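5'-methylthioadenosine nucleosidase / s-adenosylhomocysteine nucleosidase (Brucella melitensis bv. 1, PDB 4PR3) belongs to the phosphorylase superfamily as an alpha/beta nucleosidase, pairs as two copies, and holds adenine in a pocket beside its central mixed sheet. Local coordinates at residues Lys31-Met37 with Pro81-Leu87; Gln97-Tyr101 with Val209-Leu214; Ser105-Arg109 with Val166-Tyr171; Leu134-Val138 with Pro183-Leu187. All blocks are in the same frame, centred on the assembly; numbering follows the deposited sequence.

Overall arrangement
All four contacts reach one mixed sheet flanked by helices, the core of this phosphorylase-superfamily fold. Interaction 1 comes first along the chain and pairs two of its parallel strands. Interaction 4 lies next to it, about 10 Å away between centres, because strand 184-192 is the neighbour of strand 83-91. Strand 100-108, antiparallel to 184-192, serves both interaction 2, where helix 207-226 packs at its start, and interaction 3 at its other end, about 18 Å away between centres. Interactions 3 and 4 nest inside the loop closed by interaction 2, and their segments alternate. Residues distant in sequence thus gather round the sheet; interaction 3 lies where the sheet meets the adenine pocket and second subunit.

Interaction 1 of 4, residues Lys31-Met37 with Pro81-Leu87; sequences KRLLYVM and PDLVISL
Y35 and I85 lie side by side on the parallel strands 31-37 and 83-87, whose axes approach to 4.7 Å. The tight part is here: I85 CD1 sits over one face of the Y35 ring, offset toward its rim, in a CH-pi contact 4.0 Å from the centroid. L33 CD2 packs on L83 CB at 3.6 Å on the same face of the sheet as Y35, while L34, V36 and V84 line the other, where valines suit the extended backbone. The ladder bonds include L34 N to L83 O (2.9 Å) and I85 N to L34 O (2.8 Å). The looser, partly exposed end is polar. With its CG beside the backbone N (chi1 -62°), D82 offers OD2 to R32 N at 2.8 Å, nearly straight at 173° and met on the anti side. The R32 guanidinium turns instead to D79 and the M80 carbonyl. Strand 184-192 extends the sheet beyond 83-91; helix 207-226 packs against L33, Y35 and L87, and helix 170-180 against V84 and S86.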
loop_
_atom_site.group_PDB
_atom_site.type_symbol
_atom_site.label_atom_id
_atom_site.label_comp_id
_atom_site.label_asym_id
_atom_site.label_seq_id
_atom_site.Cartn_x
_atom_site.Cartn_y
_atom_site.Cartn_z
ATOM N N LYS A 31 -28.587 -1.251 -6.378
ATOM C CA LYS A 31 -27.275 -1.469 -5.776
ATOM C C LYS A 31 -26.320 -0.342 -6.155
ATOM O O LYS A 31 -26.368 0.176 -7.272
ATOM C CB LYS A 31 -26.695 -2.816 -6.217
ATOM C CG LYS A 31 -27.573 -4.013 -5.898
ATOM C CD LYS A 31 -27.823 -4.150 -4.405
ATOM C CE LYS A 31 -28.725 -5.342 -4.112
ATOM N NZ LYS A 31 -29.101 -5.435 -2.672
ATOM N N ARG A 32 -25.452 0.038 -5.226
ATOM C CA ARG A 32 -24.519 1.135 -5.473
ATOM C C ARG A 32 -23.115 0.640 -5.824
ATOM O O ARG A 32 -22.456 -0.014 -5.017
ATOM C CB ARG A 32 -24.480 2.083 -4.274
ATOM C CG ARG A 32 -24.803 3.527 -4.625
ATOM C CD ARG A 32 -25.454 4.235 -3.454
ATOM N NE ARG A 32 -25.055 3.643 -2.182
ATOM C CZ ARG A 32 -25.378 4.140 -0.993
ATOM N NH1 ARG A 32 -26.102 5.250 -0.913
ATOM N NH2 ARG A 32 -24.974 3.531 0.115
ATOM N N LEU A 33 -22.672 0.961 -7.038
ATOM C CA LEU A 33 -21.386 0.495 -7.547
ATOM C C LEU A 33 -20.364 1.622 -7.641
ATOM O O LEU A 33 -20.683 2.733 -8.066
ATOM C CB LEU A 33 -21.554 -0.138 -8.928
ATOM C CG LEU A 33 -22.626 -1.212 -9.099
ATOM C CD1 LEU A 33 -22.487 -1.870 -10.460
ATOM C CD2 LEU A 33 -22.532 -2.239 -7.994
ATOM N N LEU A 34 -19.132 1.322 -7.248
ATOM C CA LEU A 34 -18.044 2.291 -7.298
ATOM C C LEU A 34 -16.893 1.784 -8.169
ATOM O O LEU A 34 -16.269 0.771 -7.862
ATOM C CB LEU A 34 -17.544 2.591 -5.883
ATOM C CG LEU A 34 -16.349 3.536 -5.771
ATOM C CD1 LEU A 34 -16.684 4.882 -6.394
ATOM C CD2 LEU A 34 -15.926 3.694 -4.317
ATOM N N TYR A 35 -16.619 2.490 -9.259
ATOM C CA TYR A 35 -15.540 2.102 -10.156
ATOM C C TYR A 35 -14.264 2.859 -9.822
ATOM O O TYR A 35 -14.278 4.082 -9.677
ATOM C CB TYR A 35 -15.930 2.358 -11.612
ATOM C CG TYR A 35 -17.092 1.522 -12.087
ATOM C CD1 TYR A 35 -18.401 1.913 -11.835
ATOM C CD2 TYR A 35 -16.883 0.341 -12.786
ATOM C CE1 TYR A 35 -19.470 1.151 -12.267
ATOM C CE2 TYR A 35 -17.946 -0.427 -13.224
ATOM C CZ TYR A 35 -19.237 -0.017 -12.961
ATOM O OH TYR A 35 -20.301 -0.778 -13.390
ATOM N N VAL A 36 -13.161 2.129 -9.691
ATOM C CA VAL A 36 -11.877 2.753 -9.417
ATOM C C VAL A 36 -10.860 2.424 -10.506
ATOM O O VAL A 36 -10.822 1.309 -11.024
ATOM C CB VAL A 36 -11.331 2.367 -8.019
ATOM C CG1 VAL A 36 -12.386 2.623 -6.953
ATOM C CG2 VAL A 36 -10.887 0.920 -7.987
HETATM N N MSE A 37 -10.061 3.418 -10.880
HETATM C CA MSE A 37 -9.011 3.221 -11.872
HETATM C C MSE A 37 -7.725 3.910 -11.435
HETATM O O MSE A 37 -7.759 4.868 -10.667
HETATM C CB MSE A 37 -9.453 3.735 -13.243
HETATM C CG MSE A 37 -10.750 3.119 -13.735
HETATM SE SE MSE A 37 -11.041 3.309 -15.649
HETATM C CE MSE A 37 -9.634 2.131 -16.296
ATOM N N PRO A 81 -20.654 1.835 -0.728
ATOM C CA PRO A 81 -20.952 1.070 -1.942
ATOM C C PRO A 81 -21.257 -0.392 -1.637
ATOM O O PRO A 81 -20.770 -0.932 -0.643
ATOM C CB PRO A 81 -19.648 1.167 -2.738
ATOM C CG PRO A 81 -18.596 1.349 -1.711
ATOM C CD PRO A 81 -19.222 2.165 -0.622
ATOM N N ASP A 82 -22.076 -1.018 -2.475
ATOM C CA ASP A 82 -22.337 -2.450 -2.373
ATOM C C ASP A 82 -21.246 -3.263 -3.057
ATOM O O ASP A 82 -20.957 -4.391 -2.661
ATOM C CB ASP A 82 -23.701 -2.791 -2.966
ATOM C CG ASP A 82 -24.835 -2.119 -2.225
ATOM O OD1 ASP A 82 -25.219 -2.629 -1.153
ATOM O OD2 ASP A 82 -25.338 -1.081 -2.709
ATOM N N LEU A 83 -20.662 -2.686 -4.103
ATOM C CA LEU A 83 -19.586 -3.334 -4.839
ATOM C C LEU A 83 -18.556 -2.322 -5.323
ATOM O O LEU A 83 -18.913 -1.270 -5.858
ATOM C CB LEU A 83 -20.151 -4.101 -6.035
ATOM C CG LEU A 83 -19.136 -4.688 -7.019
ATOM C CD1 LEU A 83 -18.310 -5.782 -6.359
ATOM C CD2 LEU A 83 -19.830 -5.212 -8.267
ATOM N N VAL A 84 -17.279 -2.646 -5.142
ATOM C CA VAL A 84 -16.209 -1.859 -5.739
ATOM C C VAL A 84 -15.611 -2.622 -6.918
ATOM O O VAL A 84 -15.271 -3.800 -6.795
ATOM C CB VAL A 84 -15.095 -1.531 -4.725
ATOM C CG1 VAL A 84 -13.918 -0.863 -5.422
ATOM C CG2 VAL A 84 -15.632 -0.641 -3.613
ATOM N N ILE A 85 -15.499 -1.956 -8.061
ATOM C CA ILE A 85 -14.897 -2.578 -9.233
ATOM C C ILE A 85 -13.553 -1.944 -9.573
ATOM O O ILE A 85 -13.487 -0.796 -10.012
ATOM C CB ILE A 85 -15.809 -2.494 -10.479
ATOM C CG1 ILE A 85 -17.159 -3.166 -10.218
ATOM C CG2 ILE A 85 -15.131 -3.137 -11.676
ATOM C CD1 ILE A 85 -18.249 -2.208 -9.789
ATOM N N SER A 86 -12.484 -2.703 -9.365
ATOM C CA SER A 86 -11.159 -2.292 -9.801
ATOM C C SER A 86 -10.944 -2.753 -11.236
ATOM O O SER A 86 -11.031 -3.943 -11.534
ATOM C CB SER A 86 -10.088 -2.894 -8.889
ATOM O OG SER A 86 -8.798 -2.777 -9.459
ATOM N N LEU A 87 -10.671 -1.814 -12.132
ATOM C CA LEU A 87 -10.442 -2.172 -13.526
ATOM C C LEU A 87 -9.374 -1.300 -14.179
ATOM O O LEU A 87 -9.154 -0.162 -13.774
ATOM C CB LEU A 87 -11.747 -2.132 -14.327
ATOM C CG LEU A 87 -12.270 -0.776 -14.801
ATOM C CD1 LEU A 87 -13.390 -0.988 -15.799
ATOM C CD2 LEU A 87 -12.748 0.077 -13.634
HETATM O O HOH W 1 -7.893 0.214 -9.971
#

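Interaction 2 of 4, residues Gln97-Tyr101 with Val209-Leu214; sequences QAEVY and VIDEKL
A98 and V100 bring their CA atoms to 6.1 Å from that of I210 and 6.2 Å from that of L214 respectively, so two residues of the chain entering strand 100-108 match one turn of the helix. This is helix-on-sheet packing, as expected in an alpha/beta fold of the phosphorylase superfamily. V100 makes the most direct side-chain contacts, with A98 and K213 burying similar area; it points at the helix while E99 and Y101 point away. Its two methyls divide the work: CG2, set opposite the backbone N by chi1 of 46°, meets L214 CD1 at 3.6 Å, and CG1 lies 3.8 Å from K213 CB. A short branched side chain suits this spot, since its methyls can meet two helix residues at once. K213 suits the exposed side: its apolar methylenes lie along the A98 carbonyl, with the charged end beyond. On its far side the helix is held by D211, whose carboxylate takes bonds from H46 and L47. A98 has a left-handed backbone conformation (phi 60°, psi 39°), less common for a residue with a CB, and its short side chain lets I210 CD1 come to 3.8 Å from A98 CA.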
loop_
_atom_site.group_PDB
_atom_site.type_symbol
_atom_site.label_atom_id
_atom_site.label_comp_id
_atom_site.label_asym_id
_atom_site.label_seq_id
_atom_site.Cartn_x
_atom_site.Cartn_y
_atom_site.Cartn_z
ATOM N N GLN A 97 -3.031 -11.243 -26.183
ATOM C CA GLN A 97 -2.988 -9.794 -26.066
ATOM C C GLN A 97 -4.326 -9.169 -26.431
ATOM O O GLN A 97 -5.078 -9.719 -27.236
ATOM C CB GLN A 97 -1.885 -9.224 -26.959
ATOM C CG GLN A 97 -0.504 -9.760 -26.634
ATOM C CD GLN A 97 -0.029 -9.342 -25.255
ATOM O OE1 GLN A 97 -0.223 -8.199 -24.842
ATOM N NE2 GLN A 97 0.590 -10.269 -24.533
ATOM N N ALA A 98 -4.612 -8.019 -25.826
ATOM C CA ALA A 98 -5.810 -7.241 -26.127
ATOM C C ALA A 98 -7.095 -8.016 -25.867
ATOM O O ALA A 98 -8.055 -7.915 -26.628
ATOM C CB ALA A 98 -5.773 -6.725 -27.564
ATOM N N GLU A 99 -7.104 -8.800 -24.793
ATOM C CA GLU A 99 -8.324 -9.462 -24.355
ATOM C C GLU A 99 -8.632 -9.085 -22.907
ATOM O O GLU A 99 -7.727 -8.777 -22.134
ATOM C CB GLU A 99 -8.221 -10.982 -24.509
ATOM C CG GLU A 99 -9.573 -11.646 -24.738
ATOM C CD GLU A 99 -9.635 -13.074 -24.226
ATOM O OE1 GLU A 99 -10.631 -13.416 -23.549
ATOM O OE2 GLU A 99 -8.700 -13.856 -24.503
ATOM N N VAL A 100 -9.912 -9.103 -22.552
ATOM C CA VAL A 100 -10.350 -8.707 -21.215
ATOM C C VAL A 100 -10.651 -9.914 -20.321
ATOM O O VAL A 100 -11.262 -10.888 -20.758
ATOM C CB VAL A 100 -11.579 -7.768 -21.290
ATOM C CG1 VAL A 100 -12.608 -8.314 -22.272
ATOM C CG2 VAL A 100 -12.193 -7.564 -19.915
ATOM N N TYR A 101 -10.207 -9.845 -19.070
ATOM C CA TYR A 101 -10.373 -10.945 -18.128
ATOM C C TYR A 101 -10.906 -10.439 -16.793
ATOM O O TYR A 101 -10.563 -9.342 -16.358
ATOM C CB TYR A 101 -9.030 -11.644 -17.892
ATOM C CG TYR A 101 -8.449 -12.314 -19.118
ATOM C CD1 TYR A 101 -7.810 -11.574 -20.108
ATOM C CD2 TYR A 101 -8.530 -13.689 -19.281
ATOM C CE1 TYR A 101 -7.281 -12.185 -21.225
ATOM C CE2 TYR A 101 -8.004 -14.309 -20.395
ATOM C CZ TYR A 101 -7.382 -13.554 -21.362
ATOM O OH TYR A 101 -6.856 -14.169 -22.470
ATOM N N VAL A 209 -8.567 -0.448 -27.997
ATOM C CA VAL A 209 -9.228 -1.744 -28.038
ATOM C C VAL A 209 -9.550 -2.205 -26.619
ATOM O O VAL A 209 -10.613 -2.775 -26.365
ATOM C CB VAL A 209 -8.350 -2.801 -28.735
ATOM C CG1 VAL A 209 -9.136 -4.086 -28.955
ATOM C CG2 VAL A 209 -7.825 -2.264 -30.056
ATOM N N ILE A 210 -8.624 -1.945 -25.700
ATOM C CA ILE A 210 -8.796 -2.306 -24.296
ATOM C C ILE A 210 -10.014 -1.607 -23.702
ATOM O O ILE A 210 -10.811 -2.230 -23.001
ATOM C CB ILE A 210 -7.543 -1.957 -23.462
ATOM C CG1 ILE A 210 -6.308 -2.660 -24.029
ATOM C CG2 ILE A 210 -7.739 -2.336 -22.003
ATOM C CD1 ILE A 210 -6.354 -4.170 -23.908
ATOM N N ASP A 211 -10.160 -0.318 -23.999
ATOM C CA ASP A 211 -11.281 0.481 -23.504
ATOM C C ASP A 211 -12.637 -0.031 -23.995
ATOM O O ASP A 211 -13.621 0.000 -23.257
ATOM C CB ASP A 211 -11.096 1.953 -23.885
ATOM C CG ASP A 211 -12.401 2.735 -23.867
ATOM O OD1 ASP A 211 -12.879 3.081 -22.766
ATOM O OD2 ASP A 211 -12.943 3.014 -24.958
ATOM N N GLU A 212 -12.687 -0.504 -25.236
ATOM C CA GLU A 212 -13.933 -1.005 -25.806
ATOM C C GLU A 212 -14.306 -2.380 -25.249
ATOM O O GLU A 212 -15.472 -2.651 -24.962
ATOM C CB GLU A 212 -13.847 -1.052 -27.332
ATOM C CG GLU A 212 -15.111 -1.565 -28.009
ATOM C CD GLU A 212 -15.004 -1.572 -29.523
ATOM O OE1 GLU A 212 -14.186 -0.799 -30.067
ATOM O OE2 GLU A 212 -15.736 -2.353 -30.168
ATOM N N LYS A 213 -13.312 -3.247 -25.096
ATOM C CA LYS A 213 -13.551 -4.582 -24.557
ATOM C C LYS A 213 -13.842 -4.536 -23.060
ATOM O O LYS A 213 -14.592 -5.358 -22.539
ATOM C CB LYS A 213 -12.365 -5.501 -24.850
ATOM C CG LYS A 213 -12.235 -5.884 -26.317
ATOM C CD LYS A 213 -10.993 -6.721 -26.561
ATOM C CE LYS A 213 -10.905 -7.185 -28.007
ATOM N NZ LYS A 213 -11.973 -8.164 -28.355
ATOM N N LEU A 214 -13.246 -3.566 -22.376
ATOM C CA LEU A 214 -13.484 -3.368 -20.951
ATOM C C LEU A 214 -14.904 -2.861 -20.714
ATOM O O LEU A 214 -15.544 -3.207 -19.720
ATOM C CB LEU A 214 -12.469 -2.376 -20.384
ATOM C CG LEU A 214 -11.700 -2.760 -19.122
ATOM C CD1 LEU A 214 -11.238 -4.197 -19.190
ATOM C CD2 LEU A 214 -10.508 -1.832 -18.943
#

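Interaction 3 of 4, residues Ser105-Arg109 with Val166-Tyr171; sequences SVSYR and VDMETY. With ADE (adenine), chain C; PO4 (phosphate ion), chain D.
Y108 lays its CB over the centre of the Y171 ring, 3.6 Å from the centroid, a CH-pi contact only 9° off the ring normal. The two rings are nearly parallel, at 16°, but slid so far apart, with centroids at 4.9 Å, that they barely overlap. V106 CG2 meets Y171 CB at 3.8 Å; the flat tyrosine ring offers a face to Y108 CB and an edge to V106 CG1. R109, extended from CG to NE, brings NH1 and NH2 to D167 O in weak bonds (3.5 and 3.4 Å), its firmer partners being N151 O and S147 OG. D167 OD2 is gripped by three donors: E169 N, making an Asx turn, T170 N (2.8 Å, on the syn lone pair), making an Asx motif that leads into helix 170-180, and T170 OG1. V166 CG2 and M168 CG touch the adenine. Strands 100-108 and 165-167 both pair with strand 142-148, whose T148 binds D167 OD1, while V61 of the second subunit packs on Y108 and Y171.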
loop_
_atom_site.group_PDB
_atom_site.type_symbol
_atom_site.label_atom_id
_atom_site.label_comp_id
_atom_site.label_asym_id
_atom_site.label_seq_id
_atom_site.Cartn_x
_atom_site.Cartn_y
_atom_site.Cartn_z
ATOM N N SER A 105 -8.516 -14.553 -8.775
ATOM C CA SER A 105 -7.754 -14.467 -7.538
ATOM C C SER A 105 -6.608 -13.481 -7.689
ATOM O O SER A 105 -6.137 -13.236 -8.799
ATOM C CB SER A 105 -7.214 -15.836 -7.150
ATOM O OG SER A 105 -6.335 -16.317 -8.144
ATOM N N VAL A 106 -6.161 -12.918 -6.570
ATOM C CA VAL A 106 -5.080 -11.943 -6.595
ATOM C C VAL A 106 -4.020 -12.263 -5.542
ATOM O O VAL A 106 -4.321 -12.808 -4.480
ATOM C CB VAL A 106 -5.611 -10.492 -6.419
ATOM C CG1 VAL A 106 -6.087 -10.260 -5.005
ATOM C CG2 VAL A 106 -4.546 -9.472 -6.800
ATOM N N SER A 107 -2.771 -11.945 -5.858
ATOM C CA SER A 107 -1.676 -12.137 -4.924
ATOM C C SER A 107 -0.771 -10.905 -4.924
ATOM O O SER A 107 -0.857 -10.065 -5.821
ATOM C CB SER A 107 -0.890 -13.401 -5.271
ATOM O OG SER A 107 -0.449 -13.372 -6.617
ATOM N N TYR A 108 0.078 -10.801 -3.907
ATOM C CA TYR A 108 0.954 -9.649 -3.721
ATOM C C TYR A 108 2.398 -10.109 -3.878
ATOM O O TYR A 108 2.946 -10.756 -2.987
ATOM C CB TYR A 108 0.732 -9.105 -2.309
ATOM C CG TYR A 108 1.424 -7.806 -1.961
ATOM C CD1 TYR A 108 1.868 -6.931 -2.946
ATOM C CD2 TYR A 108 1.632 -7.459 -0.634
ATOM C CE1 TYR A 108 2.494 -5.742 -2.609
ATOM C CE2 TYR A 108 2.256 -6.282 -0.290
ATOM C CZ TYR A 108 2.686 -5.428 -1.276
ATOM O OH TYR A 108 3.307 -4.257 -0.911
ATOM N N ARG A 109 3.033 -9.750 -4.989
ATOM C CA ARG A 109 4.343 -10.321 -5.305
ATOM C C ARG A 109 5.500 -9.600 -4.622
ATOM O O ARG A 109 6.623 -10.105 -4.598
ATOM C CB ARG A 109 4.569 -10.383 -6.818
ATOM C CG ARG A 109 4.500 -9.040 -7.502
ATOM C CD ARG A 109 4.849 -9.142 -8.974
ATOM N NE ARG A 109 4.799 -7.833 -9.613
ATOM C CZ ARG A 109 3.716 -7.318 -10.181
ATOM N NH1 ARG A 109 2.584 -8.007 -10.205
ATOM N NH2 ARG A 109 3.769 -6.116 -10.735
ATOM N N VAL A 166 -0.310 -9.571 -14.595
ATOM C CA VAL A 166 0.263 -8.700 -13.573
ATOM C C VAL A 166 -0.316 -7.282 -13.609
ATOM O O VAL A 166 -0.572 -6.730 -14.680
ATOM C CB VAL A 166 1.810 -8.618 -13.698
ATOM C CG1 VAL A 166 2.438 -9.986 -13.495
ATOM C CG2 VAL A 166 2.214 -8.046 -15.047
ATOM N N ASP A 167 -0.530 -6.702 -12.432
ATOM C CA ASP A 167 -0.917 -5.298 -12.337
ATOM C C ASP A 167 -0.251 -4.630 -11.137
ATOM O O ASP A 167 0.486 -5.268 -10.385
ATOM C CB ASP A 167 -2.438 -5.145 -12.250
ATOM C CG ASP A 167 -2.959 -5.253 -10.827
ATOM O OD1 ASP A 167 -2.488 -6.144 -10.082
ATOM O OD2 ASP A 167 -3.840 -4.442 -10.455
HETATM N N MSE A 168 -0.465 -3.328 -10.995
HETATM C CA MSE A 168 0.099 -2.578 -9.877
HETATM C C MSE A 168 -0.831 -2.173 -8.729
HETATM O O MSE A 168 -0.396 -1.509 -7.791
HETATM C CB MSE A 168 0.881 -1.392 -10.416
HETATM C CG MSE A 168 1.929 -1.850 -11.403
HETATM SE SE MSE A 168 2.730 -0.396 -12.365
HETATM C CE MSE A 168 3.428 0.593 -10.832
ATOM N N GLU A 169 -2.100 -2.560 -8.806
ATOM C CA GLU A 169 -3.138 -1.974 -7.951
ATOM C C GLU A 169 -3.988 -2.962 -7.153
ATOM O O GLU A 169 -4.103 -2.848 -5.937
ATOM C CB GLU A 169 -4.042 -1.018 -8.737
ATOM C CG GLU A 169 -3.417 0.342 -9.007
ATOM C CD GLU A 169 -2.523 0.340 -10.231
ATOM O OE1 GLU A 169 -2.906 -0.287 -11.247
ATOM O OE2 GLU A 169 -1.440 0.963 -10.176
ATOM N N THR A 170 -4.622 -3.887 -7.866
ATOM C CA THR A 170 -5.750 -4.672 -7.365
ATOM C C THR A 170 -5.631 -5.242 -5.948
ATOM O O THR A 170 -6.564 -5.103 -5.162
ATOM C CB THR A 170 -6.071 -5.819 -8.339
ATOM O OG1 THR A 170 -6.305 -5.275 -9.643
ATOM C CG2 THR A 170 -7.301 -6.593 -7.887
ATOM N N TYR A 171 -4.506 -5.864 -5.610
ATOM C CA TYR A 171 -4.354 -6.424 -4.264
ATOM C C TYR A 171 -4.474 -5.347 -3.185
ATOM O O TYR A 171 -4.996 -5.596 -2.101
ATOM C CB TYR A 171 -3.032 -7.182 -4.107
ATOM C CG TYR A 171 -2.810 -7.710 -2.707
ATOM C CD1 TYR A 171 -3.265 -8.972 -2.339
ATOM C CD2 TYR A 171 -2.152 -6.945 -1.751
ATOM C CE1 TYR A 171 -3.073 -9.451 -1.057
ATOM C CE2 TYR A 171 -1.958 -7.414 -0.473
ATOM C CZ TYR A 171 -2.419 -8.666 -0.129
ATOM O OH TYR A 171 -2.220 -9.129 1.150
HETATM N N9 ADE C . -0.156 -2.901 -16.163
HETATM C C8 ADE C . -0.118 -3.036 -17.523
HETATM N N7 ADE C . 0.943 -3.670 -17.960
HETATM C C5 ADE C . 1.650 -3.972 -16.808
HETATM C C6 ADE C . 2.871 -4.641 -16.590
HETATM N N6 ADE C . 3.623 -5.143 -17.574
HETATM N N1 ADE C . 3.294 -4.771 -15.316
HETATM C C2 ADE C . 2.543 -4.266 -14.330
HETATM N N3 ADE C . 1.383 -3.618 -14.412
HETATM C C4 ADE C . 0.988 -3.503 -15.691
HETATM P P PO4 D . 2.983 -14.542 -7.912
HETATM O O1 PO4 D . 2.780 -13.950 -6.536
HETATM O O2 PO4 D . 3.505 -13.465 -8.830
HETATM O O3 PO4 D . 3.987 -15.671 -7.843
HETATM O O4 PO4 D . 1.662 -15.058 -8.439
#

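Interaction 4 of 4, residues Leu134-Val138 with Pro183-Leu187; sequences LPFRV and PLLGL
F136 meets P183 obliquely, its ring atom CE2 3.8 Å from P183 CB, and its own CB touches L185 CD1 at 4.1 Å. With CG anti to the carbonyl carbon (chi1 -60°), the F136 ring turns toward P183. V138 CG2 comes to the same L185 methyl, which forms a shared apolar floor under two loop side chains. P135 points its CD at the L184 carbonyl oxygen, 3.6 Å away, and its CG sits over the centre of one face of the F136 ring, where the rigid proline probably helps to limit the phenyl's freedom. At the loop's start L134 CD1 rests 3.9 Å from G186 N, against the bare backbone of the glycine. One water bridges the two segments, accepting from F136 N (2.9 Å) and donating to L184 O (2.9 Å). In the next shell R137 NH1 reaches back to L134 O at 3.0 Å, from above the carbonyl plane, consistent with a role in holding the turn, while Q102 holds the V138 carbonyl. L229 and L230 cover F136, and helix 170-180 covers L134 and L184. The arrangement is that of a connecting loop laid across a central strand of an alpha/beta sheet, here strand 184-192 between 83-91 and 100-108.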
loop_
_atom_site.group_PDB
_atom_site.type_symbol
_atom_site.label_atom_id
_atom_site.label_comp_id
_atom_site.label_asym_id
_atom_site.label_seq_id
_atom_site.Cartn_x
_atom_site.Cartn_y
_atom_site.Cartn_z
ATOM N N LEU A 134 -11.234 -14.051 -5.276
ATOM C CA LEU A 134 -12.254 -13.012 -5.330
ATOM C C LEU A 134 -13.631 -13.678 -5.327
ATOM O O LEU A 134 -13.795 -14.777 -5.866
ATOM C CB LEU A 134 -12.058 -12.111 -6.557
ATOM C CG LEU A 134 -10.797 -11.231 -6.556
ATOM C CD1 LEU A 134 -10.983 -9.985 -7.416
ATOM C CD2 LEU A 134 -10.381 -10.841 -5.143
ATOM N N PRO A 135 -14.626 -13.022 -4.709
ATOM C CA PRO A 135 -15.932 -13.650 -4.461
ATOM C C PRO A 135 -16.807 -13.913 -5.691
ATOM O O PRO A 135 -17.701 -14.749 -5.597
ATOM C CB PRO A 135 -16.630 -12.640 -3.540
ATOM C CG PRO A 135 -16.008 -11.329 -3.884
ATOM C CD PRO A 135 -14.565 -11.649 -4.174
ATOM N N PHE A 136 -16.571 -13.232 -6.808
ATOM C CA PHE A 136 -17.551 -13.245 -7.895
ATOM C C PHE A 136 -17.090 -13.848 -9.221
ATOM O O PHE A 136 -15.912 -13.807 -9.569
ATOM C CB PHE A 136 -18.083 -11.832 -8.138
ATOM C CG PHE A 136 -18.761 -11.234 -6.942
ATOM C CD1 PHE A 136 -19.632 -11.992 -6.176
ATOM C CD2 PHE A 136 -18.514 -9.922 -6.572
ATOM C CE1 PHE A 136 -20.257 -11.446 -5.071
ATOM C CE2 PHE A 136 -19.135 -9.375 -5.467
ATOM C CZ PHE A 136 -20.009 -10.138 -4.715
ATOM N N ARG A 137 -18.051 -14.410 -9.947
ATOM C CA ARG A 137 -17.835 -14.914 -11.296
ATOM C C ARG A 137 -18.987 -14.471 -12.184
ATOM O O ARG A 137 -20.137 -14.821 -11.934
ATOM C CB ARG A 137 -17.745 -16.442 -11.302
ATOM C CG ARG A 137 -16.593 -17.011 -10.483
ATOM C CD ARG A 137 -15.247 -16.564 -11.026
ATOM N NE ARG A 137 -14.149 -17.121 -10.244
ATOM C CZ ARG A 137 -13.601 -16.527 -9.187
ATOM N NH1 ARG A 137 -14.040 -15.342 -8.780
ATOM N NH2 ARG A 137 -12.610 -17.117 -8.538
ATOM N N VAL A 138 -18.678 -13.697 -13.218
ATOM C CA VAL A 138 -19.690 -13.249 -14.163
ATOM C C VAL A 138 -19.567 -14.042 -15.458
ATOM O O VAL A 138 -18.476 -14.175 -16.011
ATOM C CB VAL A 138 -19.554 -11.739 -14.455
ATOM C CG1 VAL A 138 -20.548 -11.302 -15.522
ATOM C CG2 VAL A 138 -19.746 -10.938 -13.176
ATOM N N PRO A 183 -17.229 -6.003 -0.873
ATOM C CA PRO A 183 -16.659 -6.977 -1.812
ATOM C C PRO A 183 -16.024 -6.302 -3.030
ATOM O O PRO A 183 -16.395 -5.180 -3.381
ATOM C CB PRO A 183 -17.871 -7.812 -2.230
ATOM C CG PRO A 183 -19.032 -6.901 -2.046
ATOM C CD PRO A 183 -18.702 -6.065 -0.842
ATOM N N LEU A 184 -15.078 -6.990 -3.663
ATOM C CA LEU A 184 -14.329 -6.434 -4.787
ATOM C C LEU A 184 -14.450 -7.305 -6.040
ATOM O O LEU A 184 -14.469 -8.531 -5.953
ATOM C CB LEU A 184 -12.852 -6.279 -4.408
ATOM C CG LEU A 184 -11.886 -5.863 -5.522
ATOM C CD1 LEU A 184 -12.054 -4.395 -5.878
ATOM C CD2 LEU A 184 -10.449 -6.170 -5.146
ATOM N N LEU A 185 -14.528 -6.660 -7.200
ATOM C CA LEU A 185 -14.532 -7.359 -8.483
ATOM C C LEU A 185 -13.508 -6.721 -9.422
ATOM O O LEU A 185 -13.549 -5.516 -9.659
ATOM C CB LEU A 185 -15.932 -7.313 -9.100
ATOM C CG LEU A 185 -16.223 -8.058 -10.406
ATOM C CD1 LEU A 185 -17.685 -8.474 -10.435
ATOM C CD2 LEU A 185 -15.891 -7.212 -11.632
ATOM N N GLY A 186 -12.566 -7.516 -9.923
ATOM C CA GLY A 186 -11.595 -7.015 -10.884
ATOM C C GLY A 186 -11.891 -7.276 -12.352
ATOM O O GLY A 186 -12.511 -8.279 -12.702
ATOM N N LEU A 187 -11.407 -6.381 -13.210
ATOM C CA LEU A 187 -11.447 -6.562 -14.661
ATOM C C LEU A 187 -10.151 -6.032 -15.268
ATOM O O LEU A 187 -9.763 -4.899 -15.002
ATOM C CB LEU A 187 -12.640 -5.828 -15.278
ATOM C CG LEU A 187 -14.055 -6.330 -14.981
ATOM C CD1 LEU A 187 -15.089 -5.405 -15.613
ATOM C CD2 LEU A 187 -14.247 -7.761 -15.467
HETATM O O HOH W 2 -14.988 -10.863 -7.564
#